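Local coordinates for SusD superfamily protein (Bacteroides vulgatus, PDB 3MYV) that probably binds polysaccharide at the outer membrane and helps in glycan uptake, like other SusD proteins, at residues A352-V364 and V373-E386. Sequence-based numbering, arbitrary orientation.
Sequences AAVQGLGYLNEIV and VTMADYTLDRVLDE. With EDO (1,2-ethanediol), chain G.
Leu-357 and Leu-360 project from helix 350-367 against the ring of Tyr-378, and show how a helix can pack onto a returning chain before the next helix has begun. CD1 of Leu-357 lies over one face of the ring in a CH-pi contact, 4.1 Å from the centroid and 25° off the normal. Tyr-378 has CG anti to its own N (chi1 -176°), which sends the ring across Gly-356 so that the buried hydroxyl passes close to the glycine backbone and bonds to Ala-342 O of helix 334-348. CD2 of Leu-360 touches Tyr-378 CD1 at 3.8 Å and, at 3.9 Å, Val-373 CG2, which also meets Val-364. The other branch of Leu-357, CD2, packs on CE of the exposed selenomethionine Met-375 at 3.8 Å.

Farther out, the amide of Asn-361 grips the backbone of Val-373 through two nearly straight bonds: Val-373 N donates to OD1 over 2.8 Å, tilted from its carbonyl plane, while ND2 donates over 2.9 Å to a lone pair of Val-373 O. ND2 also reaches back to Leu-357 O at 3.0 Å, so three bonds fix the amide's rotation. Beside Val-364, the Glu-386 carboxylate lies against CG2; its OE1 takes Arg-382 NH1 at 2.8 Å in the guanidinium plane, and OE2 pairs with Arg-295, so the buried acid has a cation for each oxygen. Thr-379, the N-cap of helix 380-391, accepts from Arg-382 N. The chain thus runs back along one helix from Val-373 to Tyr-378, then starts another roughly parallel (segments at 34°): a helix-to-helix connection within the SusD fold, where helix far outweighs strand.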
ATOM      1  N   ALA A 352      17.670  13.705 -14.158  1.00 18.75           N
ATOM      2  CA  ALA A 352      16.810  12.956 -13.241  1.00 19.16           C
ATOM      3  C   ALA A 352      17.370  11.568 -12.971  1.00 17.03           C
ATOM      4  O   ALA A 352      17.267  11.071 -11.845  1.00 18.02           O
ATOM      5  CB  ALA A 352      15.355  12.862 -13.782  1.00 17.67           C
ATOM      6  N   ALA A 353      17.936  10.936 -14.000  1.00 16.58           N
ATOM      7  CA  ALA A 353      18.587   9.628 -13.841  1.00 16.74           C
ATOM      8  C   ALA A 353      19.820   9.715 -12.951  1.00 17.06           C
ATOM      9  O   ALA A 353      20.006   8.862 -12.095  1.00 15.76           O
ATOM     10  CB  ALA A 353      18.956   9.007 -15.206  1.00 15.54           C
ATOM     11  N   VAL A 354      20.680  10.711 -13.160  1.00 17.41           N
ATOM     12  CA  VAL A 354      21.846  10.879 -12.298  1.00 16.15           C
ATOM     13  C   VAL A 354      21.407  10.994 -10.829  1.00 16.74           C
ATOM     14  O   VAL A 354      21.948  10.324  -9.940  1.00 13.74           O
ATOM     15  CB  VAL A 354      22.741  12.114 -12.735  1.00 17.45           C
ATOM     16  CG1 VAL A 354      23.812  12.421 -11.704  1.00 19.34           C
ATOM     17  CG2 VAL A 354      23.364  11.875 -14.111  1.00 18.30           C
ATOM     18  N   GLN A 355      20.436  11.865 -10.566  1.00 15.28           N
ATOM     19  CA  GLN A 355      19.942  12.076  -9.215  1.00 14.78           C
ATOM     20  C   GLN A 355      19.242  10.821  -8.660  1.00 14.87           C
ATOM     21  O   GLN A 355      19.444  10.456  -7.513  1.00 13.25           O
ATOM     22  CB  GLN A 355      19.018  13.310  -9.191  1.00 16.11           C
ATOM     23  CG  GLN A 355      19.786  14.636  -9.363  1.00 22.79           C
ATOM     24  CD  GLN A 355      18.920  15.810  -9.868  1.00 34.28           C
ATOM     25  OE1 GLN A 355      17.791  16.020  -9.408  1.00 36.39           O
ATOM     26  NE2 GLN A 355      19.474  16.600 -10.802  1.00 32.73           N
ATOM     27  N   GLY A 356      18.476  10.132  -9.505  1.00 13.04           N
ATOM     28  CA  GLY A 356      17.720   8.958  -9.083  1.00 14.46           C
ATOM     29  C   GLY A 356      18.653   7.813  -8.764  1.00 14.21           C
ATOM     30  O   GLY A 356      18.385   7.018  -7.868  1.00 12.55           O
ATOM     31  N   LEU A 357      19.777   7.753  -9.474  1.00 16.71           N
ATOM     32  CA  LEU A 357      20.804   6.757  -9.158  1.00 16.61           C
ATOM     33  C   LEU A 357      21.382   7.024  -7.763  1.00 16.31           C
ATOM     34  O   LEU A 357      21.676   6.098  -7.022  1.00 15.28           O
ATOM     35  CB  LEU A 357      21.911   6.797 -10.200  1.00 15.97           C
ATOM     36  CG  LEU A 357      23.024   5.740 -10.117  1.00 15.17           C
ATOM     37  CD1 LEU A 357      22.416   4.325  -9.997  1.00 12.91           C
ATOM     38  CD2 LEU A 357      23.949   5.862 -11.317  1.00 14.04           C
ATOM     39  N   GLY A 358      21.565   8.299  -7.430  1.00 17.70           N
ATOM     40  CA  GLY A 358      22.057   8.696  -6.110  1.00 15.83           C
ATOM     41  C   GLY A 358      21.106   8.184  -5.026  1.00 15.45           C
ATOM     42  O   GLY A 358      21.522   7.563  -4.037  1.00 14.80           O
ATOM     43  N   TYR A 359      19.821   8.409  -5.233  1.00 15.64           N
ATOM     44  CA  TYR A 359      18.806   7.919  -4.300  1.00 14.50           C
ATOM     45  C   TYR A 359      18.738   6.390  -4.230  1.00 14.10           C
ATOM     46  O   TYR A 359      18.594   5.815  -3.135  1.00 15.50           O
ATOM     47  CB  TYR A 359      17.444   8.523  -4.640  1.00 17.10           C
ATOM     48  CG  TYR A 359      17.344  10.003  -4.385  1.00 13.54           C
ATOM     49  CD1 TYR A 359      17.783  10.556  -3.185  1.00 17.97           C
ATOM     50  CD2 TYR A 359      16.756  10.851  -5.307  1.00 17.50           C
ATOM     51  CE1 TYR A 359      17.674  11.903  -2.949  1.00 17.28           C
ATOM     52  CE2 TYR A 359      16.643  12.184  -5.081  1.00 16.49           C
ATOM     53  CZ  TYR A 359      17.081  12.719  -3.897  1.00 17.55           C
ATOM     54  OH  TYR A 359      16.959  14.072  -3.653  1.00 19.47           O
ATOM     55  N   LEU A 360      18.857   5.729  -5.384  1.00 12.52           N
ATOM     56  CA  LEU A 360      18.863   4.275  -5.421  1.00 12.75           C
ATOM     57  C   LEU A 360      20.009   3.783  -4.545  1.00 13.20           C
ATOM     58  O   LEU A 360      19.784   2.938  -3.710  1.00 11.47           O
ATOM     59  CB  LEU A 360      18.977   3.743  -6.849  1.00 12.99           C
ATOM     60  CG  LEU A 360      19.032   2.209  -6.982  1.00 14.34           C
ATOM     61  CD1 LEU A 360      17.701   1.557  -6.398  1.00 11.99           C
ATOM     62  CD2 LEU A 360      19.327   1.825  -8.387  1.00 16.78           C
ATOM     63  N   ASN A 361      21.214   4.345  -4.728  1.00 12.83           N
ATOM     64  CA  ASN A 361      22.396   3.928  -3.971  1.00 13.97           C
ATOM     65  C   ASN A 361      22.260   4.150  -2.491  1.00 13.25           C
ATOM     66  O   ASN A 361      22.773   3.371  -1.692  1.00 14.75           O
ATOM     67  CB  ASN A 361      23.687   4.574  -4.485  1.00 11.19           C
ATOM     68  CG  ASN A 361      24.282   3.787  -5.624  1.00 16.87           C
ATOM     69  OD1 ASN A 361      25.001   2.815  -5.395  1.00 16.24           O
ATOM     70  ND2 ASN A 361      23.939   4.155  -6.864  1.00 15.53           N
ATOM     71  N   GLU A 362      21.580   5.219  -2.103  1.00 11.96           N
ATOM     72  CA  GLU A 362      21.346   5.429  -0.671  1.00 13.36           C
ATOM     73  C   GLU A 362      20.637   4.248  -0.035  1.00 12.93           C
ATOM     74  O   GLU A 362      20.989   3.826   1.088  1.00 15.81           O
ATOM     75  CB  GLU A 362      20.535   6.676  -0.432  1.00 14.80           C
ATOM     76  CG  GLU A 362      20.625   7.139   0.993  1.00 23.56           C
ATOM     77  CD  GLU A 362      21.840   7.991   1.241  1.00 39.63           C
ATOM     78  OE1 GLU A 362      22.075   8.902   0.420  1.00 38.75           O
ATOM     79  OE2 GLU A 362      22.529   7.768   2.266  1.00 39.91           O
ATOM     80  N   ILE A 363      19.672   3.679  -0.752  1.00 15.21           N
ATOM     81  CA  ILE A 363      18.902   2.544  -0.228  1.00 14.99           C
ATOM     82  C   ILE A 363      19.735   1.254  -0.324  1.00 11.22           C
ATOM     83  O   ILE A 363      19.737   0.405   0.598  1.00 11.74           O
ATOM     84  CB  ILE A 363      17.555   2.392  -0.966  1.00 16.53           C
ATOM     85  CG1 ILE A 363      16.702   3.661  -0.755  1.00 17.29           C
ATOM     86  CG2 ILE A 363      16.817   1.094  -0.536  1.00 14.60           C
ATOM     87  CD1 ILE A 363      16.359   3.996   0.720  1.00 13.56           C
ATOM     88  N   VAL A 364      20.440   1.090  -1.442  1.00 15.41           N
ATOM     89  CA  VAL A 364      21.281  -0.091  -1.648  1.00 13.24           C
ATOM     90  C   VAL A 364      22.328  -0.190  -0.562  1.00 15.19           C
ATOM     91  O   VAL A 364      22.541  -1.252   0.019  1.00 14.77           O
ATOM     92  CB  VAL A 364      21.900  -0.064  -3.055  1.00 13.41           C
ATOM     93  CG1 VAL A 364      23.036  -1.112  -3.209  1.00 13.92           C
ATOM     94  CG2 VAL A 364      20.765  -0.270  -4.083  1.00 10.35           C
ATOM     95  N   VAL A 373      25.125   0.525  -7.005  1.00 14.13           N
ATOM     96  CA  VAL A 373      24.638   0.385  -8.389  1.00 13.58           C
ATOM     97  C   VAL A 373      25.361   1.429  -9.245  1.00 16.29           C
ATOM     98  O   VAL A 373      25.278   2.640  -8.963  1.00 14.77           O
ATOM     99  CB  VAL A 373      23.092   0.556  -8.501  1.00 15.22           C
ATOM    100  CG1 VAL A 373      22.612   0.427  -9.964  1.00 14.21           C
ATOM    101  CG2 VAL A 373      22.378  -0.476  -7.619  1.00 14.31           C
ATOM    102  N   THR A 374      26.108   0.951 -10.238  1.00 14.53           N
ATOM    103  CA  THR A 374      26.781   1.827 -11.212  1.00 15.82           C
ATOM    104  C   THR A 374      25.755   2.257 -12.281  1.00 15.83           C
ATOM    105  O   THR A 374      24.744   1.588 -12.494  1.00 13.90           O
ATOM    106  CB  THR A 374      27.898   1.099 -11.919  1.00 18.50           C
ATOM    107  OG1 THR A 374      27.326   0.005 -12.649  1.00 17.62           O
ATOM    108  CG2 THR A 374      28.981   0.575 -10.904  1.00 17.46           C
HETATM  109  N   MSE A 375      26.042   3.347 -12.990  1.00 14.37           N
HETATM  110  CA  MSE A 375      25.135   3.834 -14.055  1.00 15.45           C
HETATM  111  C   MSE A 375      24.849   2.743 -15.108  1.00 14.38           C
HETATM  112  O   MSE A 375      23.699   2.610 -15.578  1.00 15.37           O
HETATM  113  CB  MSE A 375      25.713   5.111 -14.712  1.00 14.89           C
HETATM  114  CG  MSE A 375      24.902   5.657 -15.874  1.00 22.01           C
HETATM  115 SE   MSE A 375      23.081   6.145 -15.343  0.75 13.51          SE
HETATM  116  CE  MSE A 375      23.469   7.849 -14.497  1.00 16.33           C
ATOM    117  N   ALA A 376      25.861   1.934 -15.425  1.00 14.00           N
ATOM    118  CA  ALA A 376      25.717   0.857 -16.429  1.00 14.98           C
ATOM    119  C   ALA A 376      24.641  -0.151 -16.002  1.00 15.93           C
ATOM    120  O   ALA A 376      23.977  -0.752 -16.833  1.00 16.98           O
ATOM    121  CB  ALA A 376      27.058   0.133 -16.645  1.00 16.19           C
ATOM    122  N   ASP A 377      24.482  -0.320 -14.696  1.00 14.18           N
ATOM    123  CA  ASP A 377      23.533  -1.281 -14.125  1.00 15.30           C
ATOM    124  C   ASP A 377      22.196  -0.637 -13.698  1.00 14.37           C
ATOM    125  O   ASP A 377      21.348  -1.305 -13.065  1.00 14.49           O
ATOM    126  CB  ASP A 377      24.194  -1.946 -12.893  1.00 15.35           C
ATOM    127  CG  ASP A 377      25.288  -2.931 -13.271  1.00 22.56           C
ATOM    128  OD1 ASP A 377      25.324  -3.346 -14.439  1.00 24.89           O
ATOM    129  OD2 ASP A 377      26.104  -3.280 -12.397  1.00 22.41           O
ATOM    130  N   TYR A 378      22.011   0.654 -13.991  1.00 14.64           N
ATOM    131  CA  TYR A 378      20.815   1.393 -13.543  1.00 16.72           C
ATOM    132  C   TYR A 378      19.677   1.214 -14.542  1.00 18.09           C
ATOM    133  O   TYR A 378      19.457   2.060 -15.418  1.00 16.91           O
ATOM    134  CB  TYR A 378      21.137   2.883 -13.378  1.00 16.37           C
ATOM    135  CG  TYR A 378      20.045   3.785 -12.836  1.00 16.96           C
ATOM    136  CD1 TYR A 378      19.171   3.372 -11.821  1.00 14.03           C
ATOM    137  CD2 TYR A 378      19.943   5.096 -13.272  1.00 18.13           C
ATOM    138  CE1 TYR A 378      18.210   4.253 -11.287  1.00 17.79           C
ATOM    139  CE2 TYR A 378      18.983   5.971 -12.754  1.00 13.16           C
ATOM    140  CZ  TYR A 378      18.127   5.542 -11.749  1.00 17.51           C
ATOM    141  OH  TYR A 378      17.178   6.406 -11.246  1.00 14.04           O
ATOM    142  N   THR A 379      18.980   0.093 -14.386  1.00 15.40           N
ATOM    143  CA  THR A 379      17.876  -0.300 -15.224  1.00 14.61           C
ATOM    144  C   THR A 379      16.593  -0.344 -14.388  1.00 15.72           C
ATOM    145  O   THR A 379      16.639  -0.432 -13.166  1.00 15.18           O
ATOM    146  CB  THR A 379      18.111  -1.704 -15.813  1.00 16.37           C
ATOM    147  OG1 THR A 379      18.058  -2.700 -14.773  1.00 14.41           O
ATOM    148  CG2 THR A 379      19.475  -1.777 -16.521  1.00 14.97           C
ATOM    149  N   LEU A 380      15.452  -0.328 -15.053  1.00 15.43           N
ATOM    150  CA  LEU A 380      14.175  -0.472 -14.352  1.00 15.19           C
ATOM    151  C   LEU A 380      14.121  -1.768 -13.514  1.00 14.69           C
ATOM    152  O   LEU A 380      13.715  -1.746 -12.354  1.00 16.55           O
ATOM    153  CB  LEU A 380      13.050  -0.467 -15.367  1.00 15.80           C
ATOM    154  CG  LEU A 380      11.627  -0.630 -14.817  1.00 16.24           C
ATOM    155  CD1 LEU A 380      11.323   0.431 -13.779  1.00 14.95           C
ATOM    156  CD2 LEU A 380      10.580  -0.635 -15.999  1.00 15.69           C
ATOM    157  N   ASP A 381      14.563  -2.897 -14.085  1.00 16.41           N
ATOM    158  CA  ASP A 381      14.564  -4.167 -13.339  1.00 15.07           C
ATOM    159  C   ASP A 381      15.395  -4.072 -12.060  1.00 14.63           C
ATOM    160  O   ASP A 381      15.040  -4.638 -11.031  1.00 14.83           O
ATOM    161  CB  ASP A 381      15.072  -5.341 -14.196  1.00 16.20           C
ATOM    162  CG  ASP A 381      14.034  -5.839 -15.195  1.00 20.03           C
ATOM    163  OD1 ASP A 381      12.863  -5.462 -15.101  1.00 19.86           O
ATOM    164  OD2 ASP A 381      14.408  -6.590 -16.116  1.00 19.39           O
ATOM    165  N   ARG A 382      16.497  -3.340 -12.119  1.00 13.55           N
ATOM    166  CA  ARG A 382      17.341  -3.177 -10.959  1.00 12.90           C
ATOM    167  C   ARG A 382      16.629  -2.391  -9.868  1.00 14.60           C
ATOM    168  O   ARG A 382      16.772  -2.697  -8.687  1.00 12.84           O
ATOM    169  CB  ARG A 382      18.688  -2.501 -11.317  1.00 12.89           C
ATOM    170  CG  ARG A 382      19.628  -2.370 -10.137  1.00 14.43           C
ATOM    171  CD  ARG A 382      20.020  -3.751  -9.560  1.00 14.59           C
ATOM    172  NE  ARG A 382      20.861  -3.679  -8.359  1.00 14.74           N
ATOM    173  CZ  ARG A 382      20.437  -3.500  -7.109  1.00 14.95           C
ATOM    174  NH1 ARG A 382      19.149  -3.320  -6.827  1.00 17.37           N
ATOM    175  NH2 ARG A 382      21.325  -3.476  -6.112  1.00 16.86           N
ATOM    176  N   VAL A 383      15.870  -1.378 -10.251  1.00 14.47           N
ATOM    177  CA  VAL A 383      15.103  -0.610  -9.265  1.00 12.69           C
ATOM    178  C   VAL A 383      13.958  -1.479  -8.722  1.00 12.25           C
ATOM    179  O   VAL A 383      13.691  -1.488  -7.528  1.00 10.90           O
ATOM    180  CB  VAL A 383      14.536   0.693  -9.845  1.00 13.55           C
ATOM    181  CG1 VAL A 383      13.723   1.453  -8.781  1.00 13.68           C
ATOM    182  CG2 VAL A 383      15.683   1.574 -10.410  1.00 12.47           C
ATOM    183  N   LEU A 384      13.327  -2.274  -9.583  1.00 12.81           N
ATOM    184  CA  LEU A 384      12.242  -3.136  -9.101  1.00 12.57           C
ATOM    185  C   LEU A 384      12.782  -4.222  -8.179  1.00 10.41           C
ATOM    186  O   LEU A 384      12.099  -4.557  -7.207  1.00 12.54           O
ATOM    187  CB  LEU A 384      11.434  -3.762 -10.225  1.00 11.68           C
ATOM    188  CG  LEU A 384      10.749  -2.756 -11.181  1.00 14.21           C
ATOM    189  CD1 LEU A 384      10.061  -3.492 -12.335  1.00 19.89           C
ATOM    190  CD2 LEU A 384       9.762  -1.900 -10.457  1.00 19.23           C
ATOM    191  N   ASP A 385      13.974  -4.760  -8.465  1.00 13.35           N
ATOM    192  CA  ASP A 385      14.634  -5.709  -7.546  1.00 13.75           C
ATOM    193  C   ASP A 385      14.921  -5.038  -6.198  1.00 13.41           C
ATOM    194  O   ASP A 385      14.801  -5.672  -5.165  1.00 12.74           O
ATOM    195  CB  ASP A 385      15.951  -6.256  -8.117  1.00 15.05           C
ATOM    196  CG  ASP A 385      15.749  -7.230  -9.275  1.00 19.28           C
ATOM    197  OD1 ASP A 385      14.643  -7.778  -9.458  1.00 17.91           O
ATOM    198  OD2 ASP A 385      16.737  -7.471  -9.983  1.00 23.42           O
ATOM    199  N   GLU A 386      15.271  -3.753  -6.207  1.00 14.00           N
ATOM    200  CA  GLU A 386      15.496  -3.038  -4.939  1.00 11.94           C
ATOM    201  C   GLU A 386      14.191  -2.892  -4.158  1.00 14.68           C
ATOM    202  O   GLU A 386      14.164  -3.086  -2.932  1.00 14.15           O
ATOM    203  CB  GLU A 386      16.190  -1.690  -5.138  1.00 10.95           C
ATOM    204  CG  GLU A 386      16.892  -1.164  -3.873  1.00 11.63           C
ATOM    205  CD  GLU A 386      17.953  -2.108  -3.328  1.00 14.79           C
ATOM    206  OE1 GLU A 386      18.528  -2.900  -4.108  1.00 15.14           O
ATOM    207  OE2 GLU A 386      18.239  -2.034  -2.131  1.00 12.52           O
TER
HETATM  208  C1  EDO G 507      22.225   2.582 -18.697  1.00 33.16           C
HETATM  209  O1  EDO G 507      22.093   3.439 -17.547  1.00 32.51           O
HETATM  210  C2  EDO G 507      21.466   1.297 -18.422  1.00 32.85           C
HETATM  211  O2  EDO G 507      20.141   1.614 -17.974  1.00 34.14           O